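PDB 5E7P: cell division control protein Cdc48 from Mycobacterium smegmatis, which probably binds and hydrolyses ATP as a AAA-type ATPase, with ADP bound in this crystal. Local coordinates for residues P528-T533 with P728-A733; E646-V651 with R739-K744; D683-Y688 with V694-E699. All coordinates share one frame; numbering follows the deposited sequence.

Contact 1 (P528-T533 with P728-A733); sequences PGCGKT and PSLDPA. With ADP (adenosine-5'-diphosphate), chain D.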
loop_
_atom_site.group_PDB
_atom_site.type_symbol
_atom_site.label_atom_id
_atom_site.label_comp_id
_atom_site.label_asym_id
_atom_site.label_seq_id
_atom_site.Cartn_x
_atom_site.Cartn_y
_atom_site.Cartn_z
ATOM N N PRO A 528 -9.552 -23.323 4.126
ATOM C CA PRO A 528 -8.514 -22.559 3.424
ATOM C C PRO A 528 -8.823 -22.368 1.943
ATOM O O PRO A 528 -9.505 -23.197 1.337
ATOM C CB PRO A 528 -7.266 -23.437 3.583
ATOM C CG PRO A 528 -7.534 -24.261 4.791
ATOM C CD PRO A 528 -9.005 -24.530 4.768
ATOM N N GLY A 529 -8.320 -21.276 1.375
ATOM C CA GLY A 529 -8.474 -20.998 -0.040
ATOM C C GLY A 529 -9.900 -20.726 -0.475
ATOM O O GLY A 529 -10.267 -21.006 -1.614
ATOM N N CYS A 530 -10.706 -20.172 0.427
ATOM C CA CYS A 530 -12.101 -19.875 0.115
ATOM C C CYS A 530 -12.431 -18.391 0.245
ATOM O O CYS A 530 -13.583 -17.986 0.083
ATOM C CB CYS A 530 -13.035 -20.711 0.986
ATOM S SG CYS A 530 -12.946 -22.472 0.634
ATOM N N GLY A 531 -11.416 -17.588 0.544
ATOM C CA GLY A 531 -11.543 -16.142 0.494
ATOM C C GLY A 531 -11.908 -15.418 1.777
ATOM O O GLY A 531 -12.197 -14.223 1.745
ATOM N N LYS A 532 -11.895 -16.125 2.904
ATOM C CA LYS A 532 -12.230 -15.510 4.184
ATOM C C LYS A 532 -11.302 -14.343 4.524
ATOM O O LYS A 532 -11.721 -13.374 5.148
ATOM C CB LYS A 532 -12.237 -16.544 5.311
ATOM C CG LYS A 532 -11.113 -17.552 5.235
ATOM C CD LYS A 532 -10.944 -18.283 6.552
ATOM C CE LYS A 532 -10.262 -17.396 7.584
ATOM N NZ LYS A 532 -8.843 -17.093 7.220
ATOM N N THR A 533 -10.046 -14.432 4.101
ATOM C CA THR A 533 -9.113 -13.322 4.269
ATOM C C THR A 533 -9.185 -12.371 3.074
ATOM O O THR A 533 -9.175 -11.147 3.232
ATOM C CB THR A 533 -7.663 -13.826 4.467
ATOM O OG1 THR A 533 -7.541 -14.435 5.759
ATOM C CG2 THR A 533 -6.670 -12.675 4.370
ATOM N N PRO A 728 -8.406 -31.319 -6.253
ATOM C CA PRO A 728 -9.278 -30.797 -5.193
ATOM C C PRO A 728 -8.580 -30.845 -3.835
ATOM O O PRO A 728 -7.871 -31.812 -3.546
ATOM C CB PRO A 728 -10.474 -31.758 -5.218
ATOM C CG PRO A 728 -9.957 -33.002 -5.875
ATOM C CD PRO A 728 -8.977 -32.518 -6.892
ATOM N N SER A 729 -8.780 -29.818 -3.013
ATOM C CA SER A 729 -8.075 -29.716 -1.739
ATOM C C SER A 729 -8.994 -29.789 -0.519
ATOM O O SER A 729 -8.526 -29.973 0.604
ATOM C CB SER A 729 -7.250 -28.429 -1.696
ATOM O OG SER A 729 -8.084 -27.294 -1.862
ATOM N N LEU A 730 -10.297 -29.653 -0.739
ATOM C CA LEU A 730 -11.254 -29.608 0.364
ATOM C C LEU A 730 -11.548 -30.973 0.990
ATOM O O LEU A 730 -11.836 -31.945 0.289
ATOM C CB LEU A 730 -12.558 -28.959 -0.099
ATOM C CG LEU A 730 -12.457 -27.498 -0.543
ATOM C CD1 LEU A 730 -13.704 -27.089 -1.305
ATOM C CD2 LEU A 730 -12.238 -26.592 0.657
ATOM N N ASP A 731 -11.471 -31.029 2.317
ATOM C CA ASP A 731 -11.848 -32.217 3.078
ATOM C C ASP A 731 -13.305 -32.083 3.517
ATOM O O ASP A 731 -13.635 -31.210 4.319
ATOM C CB ASP A 731 -10.938 -32.374 4.302
ATOM C CG ASP A 731 -11.128 -33.706 5.020
ATOM O OD1 ASP A 731 -12.223 -34.302 4.934
ATOM O OD2 ASP A 731 -10.170 -34.156 5.685
ATOM N N PRO A 732 -14.180 -32.955 2.991
ATOM C CA PRO A 732 -15.621 -32.935 3.281
ATOM C C PRO A 732 -15.935 -33.096 4.767
ATOM O O PRO A 732 -16.962 -32.602 5.230
ATOM C CB PRO A 732 -16.148 -34.144 2.501
ATOM C CG PRO A 732 -15.159 -34.343 1.407
ATOM C CD PRO A 732 -13.833 -33.995 2.009
ATOM N N ALA A 733 -15.063 -33.783 5.499
ATOM C CA ALA A 733 -15.248 -33.963 6.934
ATOM C C ALA A 733 -14.914 -32.680 7.686
ATOM O O ALA A 733 -15.643 -32.270 8.591
ATOM C CB ALA A 733 -14.398 -35.117 7.440
HETATM P PB ADP D . -7.170 -18.603 3.624
HETATM O O1B ADP D . -6.399 -19.700 2.929
HETATM O O2B ADP D . -6.476 -18.082 4.858
HETATM O O3B ADP D . -8.639 -18.905 3.820
HETATM P PA ADP D . -8.170 -17.029 1.445
HETATM O O1A ADP D . -9.274 -18.058 1.488
HETATM O O2A ADP D . -8.498 -15.564 1.549
HETATM O O3A ADP D . -7.079 -17.365 2.585
HETATM O "O5'" ADP D . -7.385 -17.221 0.052
HETATM C "C5'" ADP D . -6.364 -16.313 -0.354
HETATM C "C4'" ADP D . -6.191 -16.407 -1.868
HETATM O "O4'" ADP D . -7.215 -17.223 -2.448
HETATM C "C3'" ADP D . -6.293 -15.041 -2.524
HETATM O "O3'" ADP D . -4.997 -14.541 -2.862
HETATM C "C2'" ADP D . -7.125 -15.251 -3.772
HETATM O "O2'" ADP D . -6.299 -15.171 -4.939
HETATM C "C1'" ADP D . -7.718 -16.647 -3.659
HETATM N N9 ADP D . -9.191 -16.513 -3.566
HETATM C C8 ADP D . -9.941 -16.881 -2.511
HETATM N N7 ADP D . -11.255 -16.625 -2.726
HETATM C C5 ADP D . -11.363 -16.078 -3.949
HETATM C C6 ADP D . -12.471 -15.574 -4.792
HETATM N N6 ADP D . -13.750 -15.610 -4.351
HETATM N N1 ADP D . -12.160 -15.079 -6.011
HETATM C C2 ADP D . -10.888 -15.040 -6.448
HETATM N N3 ADP D . -9.832 -15.480 -5.739
HETATM C C4 ADP D . -10.000 -16.004 -4.501
#
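Cys-530 and Leu-730 meet through single atoms, SG against CD2 at 4.2 Å, and theirs is the closest approach of the two segments. Leu-730 turns its CG beside its own backbone N (chi1 -63°), which carries the CD2 branch nearer to the loop than its CB bond alone would. On the other side, the Cys-530 thiol lies beside its own N, anti to its carbonyl carbon, where SG meets Leu-730. The same CD2 of Leu-730 lies 4.4 Å from Pro-528 O, so one methyl approaches both residues. The touch is light, with little surface buried. Nearby, Leu-730 has a backbone hydrogen bond with Gly-687, and Ser-729 OG is hydrogen-bonded to Asp-692 OD2. Just beyond, Asp-731 caps helix 732-739, its OD1 accepting from Ala-733 N at 2.9 Å on the anti side, tilted 34° out of the carboxylate plane. Toward the ADP, Gly-529 N gives a nearly straight hydrogen bond to O1B (2.9 Å, 163°). Lys-532, bent at chi3 and chi4, curls its chain past the beta-phosphate, with NZ 3.5 Å from ADP O2B. The chain from 528 to 533 thus belongs to the phosphate-binding P-loop, or Walker A motif, of a AAA module, with Leu-730 against its Cys-530.

Contact 2 (E646-V651 with R739-K744); sequences ERLVFV and REFAEK
At the edge of the parallel sheet in the RecA-like core, strand 645-650 turns Leu-648 and Phe-650 toward the C-terminal end of the chain, where Phe-741, Ala-742 and Arg-739 receive them. Phe-650 meets Arg-739 ring to chain. The ring, swung anti to the backbone N (chi1 171°), lays one face under Arg-739 CA, which stands 4.0 Å from the ring centroid and toward the rim, a CH-pi contact. The arginine then runs on over the CE2 corner: its CB is 3.6 Å from Phe-650 CE2 and its CG 3.7 Å from the same atom. The contact is mostly through CA, CB and CG; the chain bends at chi3, and the guanidinium plane stands 82° from that of the ring, with NE still near CE2. The charged end is occupied elsewhere, with NE in a salt bridge to Glu-652 and NH1 in another to Glu-736. Two residues earlier in the strand, Leu-648 works through one methyl. Its CD2 reaches Phe-741 CE2 at 3.7 Å, the two side chains crossing at about a right angle, and also lies 3.9 Å from Ala-742 CB. Phe-741 in turn makes an edge-to-face pair with Tyr-525 of the neighbouring strand 521-525, so the tail grips two strands. Between the segments no hydrogen bond forms, and the join is apolar. Packing of this kind joins the C-terminal tail to the outermost strand, 645-650, of the parallel sheet of a P-loop NTPase core.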
loop_
_atom_site.group_PDB
_atom_site.type_symbol
_atom_site.label_atom_id
_atom_site.label_comp_id
_atom_site.label_asym_id
_atom_site.label_seq_id
_atom_site.Cartn_x
_atom_site.Cartn_y
_atom_site.Cartn_z
ATOM N N GLU A 646 -19.118 -12.209 18.619
ATOM C CA GLU A 646 -20.342 -12.997 18.759
ATOM C C GLU A 646 -21.092 -13.239 17.447
ATOM O O GLU A 646 -21.935 -14.132 17.364
ATOM C CB GLU A 646 -21.278 -12.356 19.787
ATOM C CG GLU A 646 -21.756 -10.965 19.413
ATOM C CD GLU A 646 -22.822 -10.446 20.365
ATOM O OE1 GLU A 646 -22.475 -9.673 21.287
ATOM O OE2 GLU A 646 -24.007 -10.814 20.191
ATOM N N ARG A 647 -20.795 -12.443 16.429
ATOM C CA ARG A 647 -21.411 -12.644 15.124
ATOM C C ARG A 647 -20.579 -13.622 14.298
ATOM O O ARG A 647 -19.573 -13.246 13.691
ATOM C CB ARG A 647 -21.580 -11.315 14.387
ATOM C CG ARG A 647 -22.192 -11.447 13.005
ATOM C CD ARG A 647 -22.846 -10.149 12.574
ATOM N NE ARG A 647 -24.015 -9.849 13.395
ATOM C CZ ARG A 647 -24.680 -8.699 13.363
ATOM N NH1 ARG A 647 -24.295 -7.727 12.548
ATOM N NH2 ARG A 647 -25.733 -8.524 14.152
ATOM N N LEU A 648 -21.008 -14.880 14.287
ATOM C CA LEU A 648 -20.291 -15.944 13.592
ATOM C C LEU A 648 -20.678 -16.022 12.121
ATOM O O LEU A 648 -21.789 -16.429 11.784
ATOM C CB LEU A 648 -20.555 -17.290 14.268
ATOM C CG LEU A 648 -19.582 -17.752 15.355
ATOM C CD1 LEU A 648 -19.420 -16.707 16.456
ATOM C CD2 LEU A 648 -20.045 -19.081 15.938
ATOM N N VAL A 649 -19.756 -15.631 11.248
ATOM C CA VAL A 649 -19.986 -15.733 9.813
ATOM C C VAL A 649 -19.167 -16.877 9.226
ATOM O O VAL A 649 -17.936 -16.835 9.215
ATOM C CB VAL A 649 -19.629 -14.430 9.079
ATOM C CG1 VAL A 649 -19.957 -14.555 7.596
ATOM C CG2 VAL A 649 -20.364 -13.248 9.693
ATOM N N PHE A 650 -19.861 -17.904 8.745
ATOM C CA PHE A 650 -19.204 -19.046 8.124
ATOM C C PHE A 650 -19.083 -18.855 6.615
ATOM O O PHE A 650 -20.079 -18.648 5.923
ATOM C CB PHE A 650 -19.958 -20.342 8.443
ATOM C CG PHE A 650 -19.470 -21.536 7.669
ATOM C CD1 PHE A 650 -18.123 -21.853 7.631
ATOM C CD2 PHE A 650 -20.362 -22.351 6.994
ATOM C CE1 PHE A 650 -17.675 -22.950 6.920
ATOM C CE2 PHE A 650 -19.920 -23.452 6.284
ATOM C CZ PHE A 650 -18.576 -23.752 6.248
ATOM N N VAL A 651 -17.853 -18.912 6.117
ATOM C CA VAL A 651 -17.600 -18.824 4.686
ATOM C C VAL A 651 -17.590 -20.223 4.083
ATOM O O VAL A 651 -16.630 -20.978 4.251
ATOM C CB VAL A 651 -16.258 -18.126 4.389
ATOM C CG1 VAL A 651 -15.987 -18.101 2.891
ATOM C CG2 VAL A 651 -16.253 -16.717 4.966
ATOM N N ARG A 739 -18.927 -26.144 9.378
ATOM C CA ARG A 739 -20.316 -25.745 9.185
ATOM C C ARG A 739 -21.143 -25.970 10.450
ATOM O O ARG A 739 -22.063 -25.205 10.745
ATOM C CB ARG A 739 -20.935 -26.502 8.006
ATOM C CG ARG A 739 -22.319 -26.005 7.615
ATOM C CD ARG A 739 -22.922 -26.828 6.486
ATOM N NE ARG A 739 -22.178 -26.702 5.235
ATOM C CZ ARG A 739 -21.422 -27.664 4.714
ATOM N NH1 ARG A 739 -21.309 -28.829 5.336
ATOM N NH2 ARG A 739 -20.782 -27.462 3.569
ATOM N N GLU A 740 -20.804 -27.018 11.194
ATOM C CA GLU A 740 -21.522 -27.360 12.419
ATOM C C GLU A 740 -21.053 -26.553 13.628
ATOM O O GLU A 740 -21.683 -26.594 14.684
ATOM C CB GLU A 740 -21.381 -28.853 12.723
ATOM C CG GLU A 740 -22.183 -29.765 11.812
ATOM C CD GLU A 740 -22.036 -31.227 12.190
ATOM O OE1 GLU A 740 -21.153 -31.539 13.017
ATOM O OE2 GLU A 740 -22.803 -32.062 11.662
ATOM N N PHE A 741 -19.953 -25.823 13.469
ATOM C CA PHE A 741 -19.326 -25.113 14.583
ATOM C C PHE A 741 -20.264 -24.158 15.324
ATOM O O PHE A 741 -20.277 -24.128 16.555
ATOM C CB PHE A 741 -18.074 -24.360 14.118
ATOM C CG PHE A 741 -17.446 -23.516 15.191
ATOM C CD1 PHE A 741 -16.631 -24.091 16.152
ATOM C CD2 PHE A 741 -17.676 -22.151 15.245
ATOM C CE1 PHE A 741 -16.055 -23.319 17.144
ATOM C CE2 PHE A 741 -17.105 -21.374 16.236
ATOM C CZ PHE A 741 -16.293 -21.959 17.186
ATOM N N ALA A 742 -21.045 -23.387 14.575
ATOM C CA ALA A 742 -21.903 -22.359 15.166
ATOM C C ALA A 742 -23.007 -22.930 16.055
ATOM O O ALA A 742 -23.503 -22.250 16.952
ATOM C CB ALA A 742 -22.498 -21.474 14.081
ATOM N N GLU A 743 -23.388 -24.179 15.807
ATOM C CA GLU A 743 -24.466 -24.812 16.560
ATOM C C GLU A 743 -23.963 -25.630 17.748
ATOM O O GLU A 743 -24.613 -25.676 18.792
ATOM C CB GLU A 743 -25.318 -25.689 15.640
ATOM C CG GLU A 743 -26.201 -24.906 14.684
ATOM C CD GLU A 743 -26.924 -25.798 13.697
ATOM O OE1 GLU A 743 -28.106 -25.521 13.397
ATOM O OE2 GLU A 743 -26.309 -26.774 13.219
ATOM N N LYS A 744 -22.812 -26.273 17.581
ATOM C CA LYS A 744 -22.237 -27.111 18.631
ATOM C C LYS A 744 -21.940 -26.318 19.903
ATOM O O LYS A 744 -21.638 -25.126 19.848
ATOM C CB LYS A 744 -20.960 -27.792 18.134
ATOM C CG LYS A 744 -21.169 -28.736 16.958
ATOM C CD LYS A 744 -22.067 -29.907 17.328
ATOM C CE LYS A 744 -22.234 -30.863 16.157
ATOM N NZ LYS A 744 -23.062 -32.046 16.516
#

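Contact 3 (D683-Y688 with V694-E699); sequences DDLDGY and VALLRE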
loop_
_atom_site.group_PDB
_atom_site.type_symbol
_atom_site.label_atom_id
_atom_site.label_comp_id
_atom_site.label_asym_id
_atom_site.label_seq_id
_atom_site.Cartn_x
_atom_site.Cartn_y
_atom_site.Cartn_z
ATOM N N ASP A 683 -19.700 -27.438 -12.492
ATOM C CA ASP A 683 -20.443 -28.547 -11.902
ATOM C C ASP A 683 -19.542 -29.745 -11.608
ATOM O O ASP A 683 -19.819 -30.531 -10.703
ATOM C CB ASP A 683 -21.604 -28.976 -12.806
ATOM C CG ASP A 683 -22.767 -27.993 -12.782
ATOM O OD1 ASP A 683 -23.462 -27.909 -11.743
ATOM O OD2 ASP A 683 -22.996 -27.317 -13.809
ATOM N N ASP A 684 -18.462 -29.877 -12.373
ATOM C CA ASP A 684 -17.548 -31.003 -12.212
ATOM C C ASP A 684 -16.442 -30.736 -11.191
ATOM O O ASP A 684 -15.677 -31.639 -10.855
ATOM C CB ASP A 684 -16.922 -31.390 -13.556
ATOM C CG ASP A 684 -17.914 -32.049 -14.499
ATOM O OD1 ASP A 684 -18.901 -32.641 -14.013
ATOM O OD2 ASP A 684 -17.701 -31.978 -15.729
ATOM N N LEU A 685 -16.356 -29.502 -10.699
ATOM C CA LEU A 685 -15.266 -29.118 -9.803
ATOM C C LEU A 685 -15.632 -29.171 -8.322
ATOM O O LEU A 685 -15.240 -28.297 -7.553
ATOM C CB LEU A 685 -14.746 -27.718 -10.147
ATOM C CG LEU A 685 -13.935 -27.549 -11.430
ATOM C CD1 LEU A 685 -13.472 -26.107 -11.570
ATOM C CD2 LEU A 685 -12.751 -28.501 -11.453
ATOM N N ASP A 686 -16.374 -30.194 -7.920
ATOM C CA ASP A 686 -16.680 -30.382 -6.508
ATOM C C ASP A 686 -15.398 -30.724 -5.749
ATOM O O ASP A 686 -14.609 -31.559 -6.193
ATOM C CB ASP A 686 -17.725 -31.484 -6.324
ATOM C CG ASP A 686 -18.376 -31.452 -4.951
ATOM O OD1 ASP A 686 -19.247 -30.581 -4.725
ATOM O OD2 ASP A 686 -18.021 -32.296 -4.100
ATOM N N GLY A 687 -15.186 -30.065 -4.615
ATOM C CA GLY A 687 -13.990 -30.286 -3.822
ATOM C C GLY A 687 -12.907 -29.265 -4.113
ATOM O O GLY A 687 -11.907 -29.183 -3.401
ATOM N N TYR A 688 -13.102 -28.487 -5.172
ATOM C CA TYR A 688 -12.183 -27.404 -5.501
ATOM C C TYR A 688 -12.542 -26.142 -4.724
ATOM O O TYR A 688 -13.662 -25.640 -4.822
ATOM C CB TYR A 688 -12.210 -27.111 -7.003
ATOM C CG TYR A 688 -11.415 -28.085 -7.840
ATOM C CD1 TYR A 688 -11.822 -29.405 -7.981
ATOM C CD2 TYR A 688 -10.260 -27.682 -8.496
ATOM C CE1 TYR A 688 -11.094 -30.299 -8.744
ATOM C CE2 TYR A 688 -9.529 -28.565 -9.262
ATOM C CZ TYR A 688 -9.951 -29.872 -9.383
ATOM O OH TYR A 688 -9.223 -30.751 -10.146
ATOM N N VAL A 694 -9.022 -20.790 -9.268
ATOM C CA VAL A 694 -8.120 -19.773 -9.799
ATOM C C VAL A 694 -6.845 -20.415 -10.347
ATOM O O VAL A 694 -6.315 -19.995 -11.380
ATOM C CB VAL A 694 -7.761 -18.729 -8.710
ATOM C CG1 VAL A 694 -6.683 -17.773 -9.199
ATOM C CG2 VAL A 694 -9.007 -17.964 -8.279
ATOM N N ALA A 695 -6.369 -21.447 -9.658
ATOM C CA ALA A 695 -5.154 -22.147 -10.067
ATOM C C ALA A 695 -5.394 -23.038 -11.285
ATOM O O ALA A 695 -4.480 -23.281 -12.074
ATOM C CB ALA A 695 -4.595 -22.965 -8.911
ATOM N N LEU A 696 -6.622 -23.524 -11.432
ATOM C CA LEU A 696 -6.975 -24.357 -12.577
ATOM C C LEU A 696 -6.989 -23.538 -13.867
ATOM O O LEU A 696 -6.632 -24.037 -14.931
ATOM C CB LEU A 696 -8.328 -25.039 -12.363
ATOM C CG LEU A 696 -8.762 -26.011 -13.465
ATOM C CD1 LEU A 696 -7.756 -27.142 -13.619
ATOM C CD2 LEU A 696 -10.155 -26.568 -13.201
ATOM N N LEU A 697 -7.396 -22.277 -13.764
ATOM C CA LEU A 697 -7.410 -21.376 -14.913
ATOM C C LEU A 697 -5.996 -20.936 -15.259
ATOM O O LEU A 697 -5.633 -20.831 -16.430
ATOM C CB LEU A 697 -8.269 -20.147 -14.620
ATOM C CG LEU A 697 -9.780 -20.359 -14.553
ATOM C CD1 LEU A 697 -10.454 -19.127 -13.973
ATOM C CD2 LEU A 697 -10.329 -20.672 -15.933
ATOM N N ARG A 698 -5.213 -20.665 -14.221
ATOM C CA ARG A 698 -3.805 -20.320 -14.357
ATOM C C ARG A 698 -3.049 -21.441 -15.060
ATOM O O ARG A 698 -2.307 -21.204 -16.015
ATOM C CB ARG A 698 -3.214 -20.073 -12.970
ATOM C CG ARG A 698 -1.697 -19.991 -12.908
ATOM C CD ARG A 698 -1.244 -20.157 -11.462
ATOM N NE ARG A 698 0.128 -19.714 -11.239
ATOM C CZ ARG A 698 1.196 -20.489 -11.392
ATOM N NH1 ARG A 698 1.046 -21.750 -11.776
ATOM N NH2 ARG A 698 2.410 -20.002 -11.165
ATOM N N GLU A 699 -3.254 -22.665 -14.587
ATOM C CA GLU A 699 -2.595 -23.827 -15.163
ATOM C C GLU A 699 -3.100 -24.105 -16.572
ATOM O O GLU A 699 -2.324 -24.482 -17.449
ATOM C CB GLU A 699 -2.802 -25.052 -14.273
ATOM C CG GLU A 699 -2.001 -26.265 -14.696
ATOM C CD GLU A 699 -0.499 -26.028 -14.654
ATOM O OE1 GLU A 699 -0.039 -25.199 -13.835
ATOM O OE2 GLU A 699 0.223 -26.675 -15.443
#
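Leu-685 and Leu-696 meet tip to tip inside the helical lid of the second AAA module, joining the turn after helix 678-684 to helix 690-707. Leu-685 opens a type II beta turn that ends at Tyr-688, whose N bonds back to Leu-685 O at 3.2 Å, and Gly-687 occupies the turn position with positive phi. Followed outward, the Leu-685 side chain begins with CB directed at the helix, 4.1 Å from Tyr-688 CB across the turn. The next bond sets CG beside the backbone N (chi1 -72°), within 4.3 Å of Leu-696 CD2. There the chain forks. CD1 and CD2 both stop 3.7 Å from Leu-696 CD2, so a single methyl of the helix sits against both prongs. CD2 has a second neighbour: it stands 3.5 Å above the plane of the Tyr-688 ring, over its centre, so CD2 touches both the Tyr-688 face and Leu-696. Leu-696 is delivered from the other direction, its CG anti to the backbone N (chi1 -176°), which projects the branch off the helix surface toward the turn. The same side chain touches Ala-722 and Arg-723 of helix 716-725, so Leu-696 bridges the turn and helix 716-725 in the buried interior of the lid. Two residues earlier on the same helix, Val-694 touches the bound ADP, linking this helix to the nucleotide site. The Tyr-688 OH is hydrogen-bonded to Val-726 O. Its ring is also met in plane, at the edge, by Asp-686 O, while CE2 lies 4.5 Å from Leu-696 CD2.

In the fold
Read from the N terminus, the P-loop 528-533 comes first, followed by the edge strand segment 646-651; both belong to the RecA-like core. The chain then enters the lid, where contact 3 closes a short local loop between 683-688 and 694-699. Segment 728-733 returns to the P-loop and closes contact 1, and 739-744 finally reaches the strand to close contact 2. Contacts 1 and 2 therefore cross along the chain, while contact 3 is nested inside both. Contacts 1 and 2 touch where Val-651 packs on Cys-530 and Lys-532; contacts 1 and 3 touch at Gly-687 and Tyr-688. Contact 1 thus lies between core and lid.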